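LacI family transcription regulator (Bifidobacterium animalis subsp. lactis, PDB 4O5A) probably binds operator DNA as a dimer and regulates transcription in response to a small effector, as other LacI family repressors do. Local coordinates at residues S66-D78 and I120-L134. Sequence-based numbering, arbitrary orientation. Where two conformers were deposited one is given.
Sequences SRTRRIGLVLGYD and ILEDWIATGNVDALL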
ATOM      1  N   SER A  66       0.539 -30.940 -18.703  1.00 65.34           N
ATOM      2  CA  SER A  66       1.643 -30.484 -17.865  1.00 61.10           C
ATOM      3  C   SER A  66       1.229 -29.241 -17.074  1.00 57.48           C
ATOM      4  O   SER A  66       0.242 -28.586 -17.407  1.00 68.00           O
ATOM      5  CB  SER A  66       2.870 -30.181 -18.726  1.00 64.49           C
ATOM      6  OG  SER A  66       4.048 -30.139 -17.941  1.00 71.52           O
ATOM      7  N   ARG A  67       1.971 -28.922 -16.017  1.00 40.46           N
ATOM      8  CA  ARG A  67       1.667 -27.739 -15.219  0.52 33.13           C
ATOM      9  C   ARG A  67       2.849 -26.783 -15.180  1.00 33.98           C
ATOM     10  O   ARG A  67       4.006 -27.204 -15.100  1.00 36.83           O
ATOM     11  CB  ARG A  67       1.247 -28.123 -13.797  0.52 35.42           C
ATOM     12  CG  ARG A  67      -0.122 -28.784 -13.723  0.52 41.82           C
ATOM     13  CD  ARG A  67      -0.254 -29.695 -12.507  0.52 43.74           C
ATOM     14  NE  ARG A  67      -0.435 -28.950 -11.267  0.52 46.38           N
ATOM     15  CZ  ARG A  67      -1.509 -29.045 -10.488  0.52 38.09           C
ATOM     16  NH1 ARG A  67      -2.506 -29.869 -10.802  0.52 37.98           N
ATOM     17  NH2 ARG A  67      -1.579 -28.325  -9.386  0.52 38.09           N
ATOM     18  N   THR A  68       2.550 -25.493 -15.257  1.00 33.53           N
ATOM     19  CA  THR A  68       3.587 -24.475 -15.213  1.00 27.85           C
ATOM     20  C   THR A  68       3.851 -24.098 -13.772  1.00 25.40           C
ATOM     21  O   THR A  68       4.901 -23.529 -13.450  1.00 25.68           O
ATOM     22  CB  THR A  68       3.178 -23.190 -15.969  1.00 28.18           C
ATOM     23  OG1 THR A  68       2.009 -22.628 -15.362  1.00 27.41           O
ATOM     24  CG2 THR A  68       2.904 -23.477 -17.440  1.00 32.88           C
ATOM     25  N   ARG A  69       2.879 -24.390 -12.908  1.00 22.86           N
ATOM     26  CA  ARG A  69       2.906 -23.966 -11.508  1.00 22.08           C
ATOM     27  C   ARG A  69       2.931 -22.452 -11.355  1.00 21.62           C
ATOM     28  O   ARG A  69       3.543 -21.926 -10.425  1.00 22.90           O
ATOM     29  CB  ARG A  69       4.053 -24.629 -10.735  1.00 23.06           C
ATOM     30  CG  ARG A  69       4.105 -26.139 -10.941  1.00 31.37           C
ATOM     31  CD  ARG A  69       4.939 -26.834  -9.878  1.00 39.21           C
ATOM     32  NE  ARG A  69       4.148 -27.056  -8.671  1.00 46.60           N
ATOM     33  CZ  ARG A  69       3.297 -28.069  -8.504  1.00 46.61           C
ATOM     34  NH1 ARG A  69       2.613 -28.181  -7.375  1.00 33.67           N
ATOM     35  NH2 ARG A  69       3.124 -28.971  -9.465  1.00 54.09           N
ATOM     36  N   ARG A  70       2.255 -21.762 -12.271  1.00 20.68           N
ATOM     37  CA  ARG A  70       2.146 -20.303 -12.239  1.00 20.58           C
ATOM     38  C   ARG A  70       0.694 -19.894 -12.359  1.00 25.22           C
ATOM     39  O   ARG A  70      -0.085 -20.548 -13.058  1.00 22.73           O
ATOM     40  CB  ARG A  70       2.950 -19.664 -13.386  1.00 20.64           C
ATOM     41  CG  ARG A  70       4.450 -19.887 -13.293  1.00 22.06           C
ATOM     42  CD  ARG A  70       5.212 -19.104 -14.349  1.00 26.01           C
ATOM     43  NE  ARG A  70       5.072 -19.651 -15.699  1.00 27.60           N
ATOM     44  CZ  ARG A  70       5.859 -20.594 -16.211  1.00 29.11           C
ATOM     45  NH1 ARG A  70       6.828 -21.119 -15.476  1.00 26.96           N
ATOM     46  NH2 ARG A  70       5.672 -21.026 -17.454  1.00 30.19           N
ATOM     47  N   ILE A  71       0.340 -18.822 -11.657  1.00 19.95           N
ATOM     48  CA  ILE A  71      -0.968 -18.195 -11.764  1.00 21.50           C
ATOM     49  C   ILE A  71      -0.705 -16.827 -12.357  1.00 21.20           C
ATOM     50  O   ILE A  71       0.166 -16.109 -11.866  1.00 25.14           O
ATOM     51  CB  ILE A  71      -1.590 -17.953 -10.371  1.00 25.28           C
ATOM     52  CG1 ILE A  71      -1.675 -19.254  -9.573  1.00 30.63           C
ATOM     53  CG2 ILE A  71      -2.941 -17.248 -10.495  1.00 22.62           C
ATOM     54  CD1 ILE A  71      -2.564 -20.313 -10.197  1.00 23.96           C
ATOM     55  N   GLY A  72      -1.442 -16.444 -13.399  1.00 20.34           N
ATOM     56  CA  GLY A  72      -1.225 -15.133 -13.998  1.00 21.55           C
ATOM     57  C   GLY A  72      -2.076 -14.018 -13.415  1.00 20.21           C
ATOM     58  O   GLY A  72      -3.272 -14.202 -13.141  1.00 22.45           O
ATOM     59  N   LEU A  73      -1.457 -12.853 -13.227  1.00 19.58           N
ATOM     60  CA  LEU A  73      -2.145 -11.655 -12.760  1.00 20.51           C
ATOM     61  C   LEU A  73      -1.627 -10.458 -13.517  1.00 28.10           C
ATOM     62  O   LEU A  73      -0.427 -10.173 -13.490  1.00 22.38           O
ATOM     63  CB  LEU A  73      -1.918 -11.450 -11.253  1.00 20.28           C
ATOM     64  CG  LEU A  73      -2.453 -10.145 -10.661  1.00 24.75           C
ATOM     65  CD1 LEU A  73      -3.954 -10.031 -10.883  1.00 29.02           C
ATOM     66  CD2 LEU A  73      -2.135 -10.084  -9.184  1.00 28.39           C
ATOM     67  N   VAL A  74      -2.517  -9.751 -14.205  1.00 25.53           N
ATOM     68  CA  VAL A  74      -2.118  -8.493 -14.823  1.00 22.79           C
ATOM     69  C   VAL A  74      -2.572  -7.336 -13.947  1.00 29.81           C
ATOM     70  O   VAL A  74      -3.756  -7.210 -13.639  1.00 30.13           O
ATOM     71  CB  VAL A  74      -2.670  -8.335 -16.249  1.00 26.30           C
ATOM     72  CG1 VAL A  74      -2.162  -7.042 -16.860  1.00 26.16           C
ATOM     73  CG2 VAL A  74      -2.232  -9.507 -17.113  1.00 29.18           C
ATOM     74  N   LEU A  75      -1.619  -6.515 -13.520  1.00 23.12           N
ATOM     75  CA  LEU A  75      -1.937  -5.330 -12.723  1.00 30.76           C
ATOM     76  C   LEU A  75      -1.964  -4.081 -13.594  1.00 37.28           C
ATOM     77  O   LEU A  75      -1.367  -4.053 -14.673  1.00 38.58           O
ATOM     78  CB  LEU A  75      -0.916  -5.148 -11.601  1.00 32.02           C
ATOM     79  CG  LEU A  75      -0.861  -6.243 -10.542  1.00 32.48           C
ATOM     80  CD1 LEU A  75       0.269  -5.974  -9.558  1.00 37.36           C
ATOM     81  CD2 LEU A  75      -2.190  -6.312  -9.825  1.00 38.86           C
ATOM     82  N   GLY A  76      -2.647  -3.039 -13.131  1.00 35.72           N
ATOM     83  CA  GLY A  76      -2.673  -1.791 -13.871  1.00 32.20           C
ATOM     84  C   GLY A  76      -1.556  -0.880 -13.405  1.00 41.19           C
ATOM     85  O   GLY A  76      -1.281  -0.807 -12.207  1.00 45.29           O
ATOM     86  N   TYR A  77      -0.903  -0.191 -14.336  1.00 38.47           N
ATOM     87  CA  TYR A  77       0.184   0.714 -13.974  1.00 39.57           C
ATOM     88  C   TYR A  77      -0.341   1.872 -13.126  1.00 50.17           C
ATOM     89  O   TYR A  77      -1.326   2.521 -13.491  1.00 48.14           O
ATOM     90  CB  TYR A  77       0.894   1.247 -15.219  1.00 38.86           C
ATOM     91  CG  TYR A  77       2.031   2.198 -14.909  1.00 40.95           C
ATOM     92  CD1 TYR A  77       3.218   1.736 -14.348  1.00 40.75           C
ATOM     93  CD2 TYR A  77       1.921   3.553 -15.175  1.00 42.75           C
ATOM     94  CE1 TYR A  77       4.263   2.601 -14.067  1.00 40.31           C
ATOM     95  CE2 TYR A  77       2.958   4.426 -14.893  1.00 46.62           C
ATOM     96  CZ  TYR A  77       4.126   3.942 -14.340  1.00 45.66           C
ATOM     97  OH  TYR A  77       5.158   4.811 -14.061  1.00 47.12           O
ATOM     98  N   ASP A  78       0.342   2.119 -12.007  1.00 57.55           N
ATOM     99  CA  ASP A  78      -0.093   3.059 -10.970  1.00 64.01           C
ATOM    100  C   ASP A  78      -1.416   2.639 -10.346  1.00 69.12           C
ATOM    101  O   ASP A  78      -1.507   1.572  -9.740  1.00 71.04           O
ATOM    102  CB  ASP A  78      -0.173   4.495 -11.489  1.00 62.92           C
ATOM    103  CG  ASP A  78       1.168   5.177 -11.505  1.00 61.80           C
ATOM    104  OD1 ASP A  78       2.078   4.691 -10.800  1.00 61.26           O
ATOM    105  OD2 ASP A  78       1.310   6.197 -12.213  1.00 63.95           O
ATOM    106  N   ILE A 120      -2.115  -9.138 -23.245  1.00 35.47           N
ATOM    107  CA  ILE A 120      -1.261  -9.984 -22.420  1.00 29.41           C
ATOM    108  C   ILE A 120      -1.945 -11.315 -22.111  1.00 33.08           C
ATOM    109  O   ILE A 120      -1.326 -12.379 -22.190  1.00 34.39           O
ATOM    110  CB  ILE A 120      -0.865  -9.268 -21.115  1.00 30.67           C
ATOM    111  CG1 ILE A 120       0.003  -8.046 -21.434  1.00 38.67           C
ATOM    112  CG2 ILE A 120      -0.141 -10.225 -20.172  1.00 32.29           C
ATOM    113  CD1 ILE A 120       0.182  -7.085 -20.269  1.00 42.93           C
ATOM    114  N   LEU A 121      -3.231 -11.248 -21.777  1.00 29.36           N
ATOM    115  CA  LEU A 121      -4.009 -12.431 -21.441  1.00 34.25           C
ATOM    116  C   LEU A 121      -4.097 -13.364 -22.641  1.00 35.57           C
ATOM    117  O   LEU A 121      -3.989 -14.580 -22.499  1.00 35.79           O
ATOM    118  CB  LEU A 121      -5.412 -12.025 -20.993  1.00 27.03           C
ATOM    119  CG  LEU A 121      -5.517 -11.277 -19.666  1.00 35.45           C
ATOM    120  CD1 LEU A 121      -6.970 -10.940 -19.350  1.00 34.47           C
ATOM    121  CD2 LEU A 121      -4.885 -12.075 -18.532  1.00 35.71           C
ATOM    122  N   GLU A 122      -4.283 -12.789 -23.825  1.00 34.68           N
ATOM    123  CA  GLU A 122      -4.362 -13.587 -25.040  1.00 35.00           C
ATOM    124  C   GLU A 122      -3.044 -14.315 -25.286  1.00 38.25           C
ATOM    125  O   GLU A 122      -3.033 -15.449 -25.758  1.00 39.66           O
ATOM    126  CB  GLU A 122      -4.754 -12.711 -26.234  1.00 42.96           C
ATOM    127  CG  GLU A 122      -6.207 -12.247 -26.189  1.00 53.01           C
ATOM    128  CD  GLU A 122      -6.545 -11.198 -27.238  1.00 63.31           C
ATOM    129  OE1 GLU A 122      -5.628 -10.465 -27.675  1.00 66.48           O
ATOM    130  OE2 GLU A 122      -7.734 -11.102 -27.620  1.00 64.40           O
ATOM    131  N   ASP A 123      -1.936 -13.668 -24.941  1.00 36.76           N
ATOM    132  CA  ASP A 123      -0.622 -14.269 -25.120  1.00 40.03           C
ATOM    133  C   ASP A 123      -0.453 -15.448 -24.170  1.00 34.97           C
ATOM    134  O   ASP A 123       0.021 -16.513 -24.564  1.00 38.44           O
ATOM    135  CB  ASP A 123       0.481 -13.227 -24.898  1.00 42.86           C
ATOM    136  CG  ASP A 123       1.869 -13.838 -24.880  1.00 54.42           C
ATOM    137  OD1 ASP A 123       2.376 -14.203 -25.964  1.00 55.97           O
ATOM    138  OD2 ASP A 123       2.456 -13.947 -23.781  1.00 62.31           O
ATOM    139  N   TRP A 124      -0.860 -15.248 -22.919  1.00 31.11           N
ATOM    140  CA  TRP A 124      -0.757 -16.281 -21.899  1.00 32.75           C
ATOM    141  C   TRP A 124      -1.592 -17.491 -22.278  1.00 31.86           C
ATOM    142  O   TRP A 124      -1.163 -18.628 -22.107  1.00 36.13           O
ATOM    143  CB  TRP A 124      -1.201 -15.727 -20.549  1.00 32.60           C
ATOM    144  CG  TRP A 124      -0.119 -14.973 -19.848  1.00 34.64           C
ATOM    145  CD1 TRP A 124       1.195 -14.887 -20.215  1.00 40.45           C
ATOM    146  CD2 TRP A 124      -0.255 -14.198 -18.650  1.00 29.12           C
ATOM    147  NE1 TRP A 124       1.887 -14.102 -19.313  1.00 40.43           N
ATOM    148  CE2 TRP A 124       1.021 -13.674 -18.343  1.00 32.51           C
ATOM    149  CE3 TRP A 124      -1.327 -13.899 -17.806  1.00 37.25           C
ATOM    150  CZ2 TRP A 124       1.245 -12.865 -17.225  1.00 33.07           C
ATOM    151  CZ3 TRP A 124      -1.102 -13.094 -16.702  1.00 36.10           C
ATOM    152  CH2 TRP A 124       0.175 -12.586 -16.423  1.00 33.17           C
ATOM    153  N   ILE A 125      -2.775 -17.233 -22.817  1.00 29.85           N
ATOM    154  CA  ILE A 125      -3.677 -18.298 -23.226  1.00 35.65           C
ATOM    155  C   ILE A 125      -3.103 -19.070 -24.409  1.00 44.20           C
ATOM    156  O   ILE A 125      -3.137 -20.302 -24.431  1.00 41.61           O
ATOM    157  CB  ILE A 125      -5.062 -17.735 -23.594  1.00 35.46           C
ATOM    158  CG1 ILE A 125      -5.754 -17.181 -22.342  1.00 35.75           C
ATOM    159  CG2 ILE A 125      -5.923 -18.801 -24.244  1.00 45.38           C
ATOM    160  CD1 ILE A 125      -7.038 -16.410 -22.632  1.00 41.29           C
ATOM    161  N   ALA A 126      -2.577 -18.342 -25.389  1.00 42.57           N
ATOM    162  CA  ALA A 126      -2.062 -18.960 -26.615  1.00 39.80           C
ATOM    163  C   ALA A 126      -0.827 -19.816 -26.356  1.00 44.64           C
ATOM    164  O   ALA A 126      -0.594 -20.805 -27.044  1.00 45.27           O
ATOM    165  CB  ALA A 126      -1.753 -17.894 -27.650  1.00 42.30           C
ATOM    166  N   THR A 127      -0.037 -19.430 -25.361  1.00 39.92           N
ATOM    167  CA  THR A 127       1.206 -20.128 -25.064  1.00 44.71           C
ATOM    168  C   THR A 127       1.064 -21.101 -23.889  1.00 41.67           C
ATOM    169  O   THR A 127       1.959 -21.907 -23.641  1.00 39.91           O
ATOM    170  CB  THR A 127       2.348 -19.132 -24.779  1.00 47.10           C
ATOM    171  OG1 THR A 127       2.047 -18.380 -23.599  1.00 46.73           O
ATOM    172  CG2 THR A 127       2.521 -18.179 -25.947  1.00 45.27           C
ATOM    173  N   GLY A 128      -0.055 -21.026 -23.172  1.00 40.91           N
ATOM    174  CA  GLY A 128      -0.251 -21.848 -21.988  1.00 35.74           C
ATOM    175  C   GLY A 128       0.788 -21.552 -20.920  1.00 40.69           C
ATOM    176  O   GLY A 128       1.250 -22.450 -20.208  1.00 42.55           O
ATOM    177  N   ASN A 129       1.143 -20.278 -20.792  1.00 30.59           N
ATOM    178  CA  ASN A 129       2.267 -19.887 -19.952  1.00 29.14           C
ATOM    179  C   ASN A 129       1.942 -19.850 -18.466  1.00 27.97           C
ATOM    180  O   ASN A 129       2.842 -19.726 -17.629  1.00 28.67           O
ATOM    181  CB  ASN A 129       2.827 -18.537 -20.398  1.00 34.61           C
ATOM    182  CG  ASN A 129       4.235 -18.309 -19.902  1.00 35.88           C
ATOM    183  OD1 ASN A 129       5.090 -19.187 -20.021  1.00 45.39           O
ATOM    184  ND2 ASN A 129       4.481 -17.140 -19.320  1.00 38.50           N
ATOM    185  N   VAL A 130       0.653 -19.941 -18.139  1.00 27.17           N
ATOM    186  CA  VAL A 130       0.209 -20.032 -16.740  1.00 23.79           C
ATOM    187  C   VAL A 130      -0.890 -21.085 -16.644  1.00 23.66           C
ATOM    188  O   VAL A 130      -1.430 -21.513 -17.671  1.00 27.69           O
ATOM    189  CB  VAL A 130      -0.301 -18.686 -16.197  1.00 24.57           C
ATOM    190  CG1 VAL A 130       0.809 -17.638 -16.190  1.00 22.68           C
ATOM    191  CG2 VAL A 130      -1.489 -18.205 -17.006  1.00 27.92           C
ATOM    192  N   ASP A 131      -1.204 -21.508 -15.423  1.00 27.21           N
ATOM    193  CA  ASP A 131      -2.168 -22.583 -15.213  1.00 25.53           C
ATOM    194  C   ASP A 131      -3.587 -22.055 -14.991  1.00 23.46           C
ATOM    195  O   ASP A 131      -4.563 -22.790 -15.170  1.00 25.41           O
ATOM    196  CB  ASP A 131      -1.749 -23.428 -14.015  1.00 28.56           C
ATOM    197  CG  ASP A 131      -0.536 -24.293 -14.303  1.00 30.67           C
ATOM    198  OD1 ASP A 131      -0.142 -24.404 -15.488  1.00 28.79           O
ATOM    199  OD2 ASP A 131       0.016 -24.873 -13.337  1.00 28.87           O
ATOM    200  N   ALA A 132      -3.674 -20.787 -14.610  1.00 23.95           N
ATOM    201  CA  ALA A 132      -4.942 -20.114 -14.329  1.00 24.60           C
ATOM    202  C   ALA A 132      -4.721 -18.619 -14.289  1.00 20.52           C
ATOM    203  O   ALA A 132      -3.602 -18.160 -14.027  1.00 23.43           O
ATOM    204  CB  ALA A 132      -5.536 -20.601 -13.003  1.00 21.84           C
ATOM    205  N   LEU A 133      -5.792 -17.864 -14.530  1.00 23.02           N
ATOM    206  CA  LEU A 133      -5.738 -16.402 -14.547  1.00 23.17           C
ATOM    207  C   LEU A 133      -6.638 -15.840 -13.460  1.00 22.92           C
ATOM    208  O   LEU A 133      -7.738 -16.337 -13.236  1.00 24.34           O
ATOM    209  CB  LEU A 133      -6.245 -15.873 -15.886  1.00 25.28           C
ATOM    210  CG  LEU A 133      -5.540 -16.376 -17.136  1.00 30.35           C
ATOM    211  CD1 LEU A 133      -6.223 -15.845 -18.370  1.00 29.65           C
ATOM    212  CD2 LEU A 133      -4.117 -15.887 -17.076  1.00 34.89           C
ATOM    213  N   LEU A 134      -6.172 -14.792 -12.800  1.00 22.45           N
ATOM    214  CA  LEU A 134      -6.955 -14.116 -11.787  1.00 23.66           C
ATOM    215  C   LEU A 134      -7.448 -12.809 -12.401  1.00 28.85           C
ATOM    216  O   LEU A 134      -6.645 -12.025 -12.915  1.00 28.50           O
ATOM    217  CB  LEU A 134      -6.061 -13.839 -10.570  1.00 23.57           C
ATOM    218  CG  LEU A 134      -6.669 -13.069  -9.406  1.00 27.14           C
ATOM    219  CD1 LEU A 134      -7.850 -13.835  -8.844  1.00 26.66           C
ATOM    220  CD2 LEU A 134      -5.621 -12.838  -8.332  1.00 26.48           C
TER
HETATM  221  O   HOH W   1      -5.027 -10.894 -14.685  1.00 38.09           O
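The contact is tightest where the Trp124 ring reaches across from helix 116-127 and brings CZ3 to 3.4 Å from Gly72 CA; a side chain on this glycine would run into the indole. Val74, two residues on, sets its CG2 3.8 Å from Ile120 CG2 and also touches Leu121 and the indole. Between the strands, Gly72 N gives a bond to Ala132 O (2.8 Å) and Gly72 O takes one from Leu134 N (3.0 Å); farther on a water joins Val74 N to Leu134 O.

The other end is polar and only partly buried, with Arg70 packing on Arg70 of the second subunit. The Asp131 carboxylate receives Thr68 N on the syn side of OD1 (2.9 Å, 171°) and Thr68 OG1 from above its plane, while Arg69 N reaches OD2. With chi1 at 61°, Thr68 OG1 can also accept from Arg70 N, an ST turn. Arg70, bent at chi3, brings NE and NH2 side-on to Asn129 O, 3.0 Å from NE. An alanine in place of Asp131 would probably leave the amides of Thr68 and Arg69 without their acceptor and let the turn shift.

Strand 70-76 lies beside 132-135 in a parallel sheet, and helix 116-127, on the beta-alpha-beta crossover from strand 105-111 to 132-135, packs over it, as in the Rossmann-like N-terminal subdomain of the periplasmic-binding-protein fold.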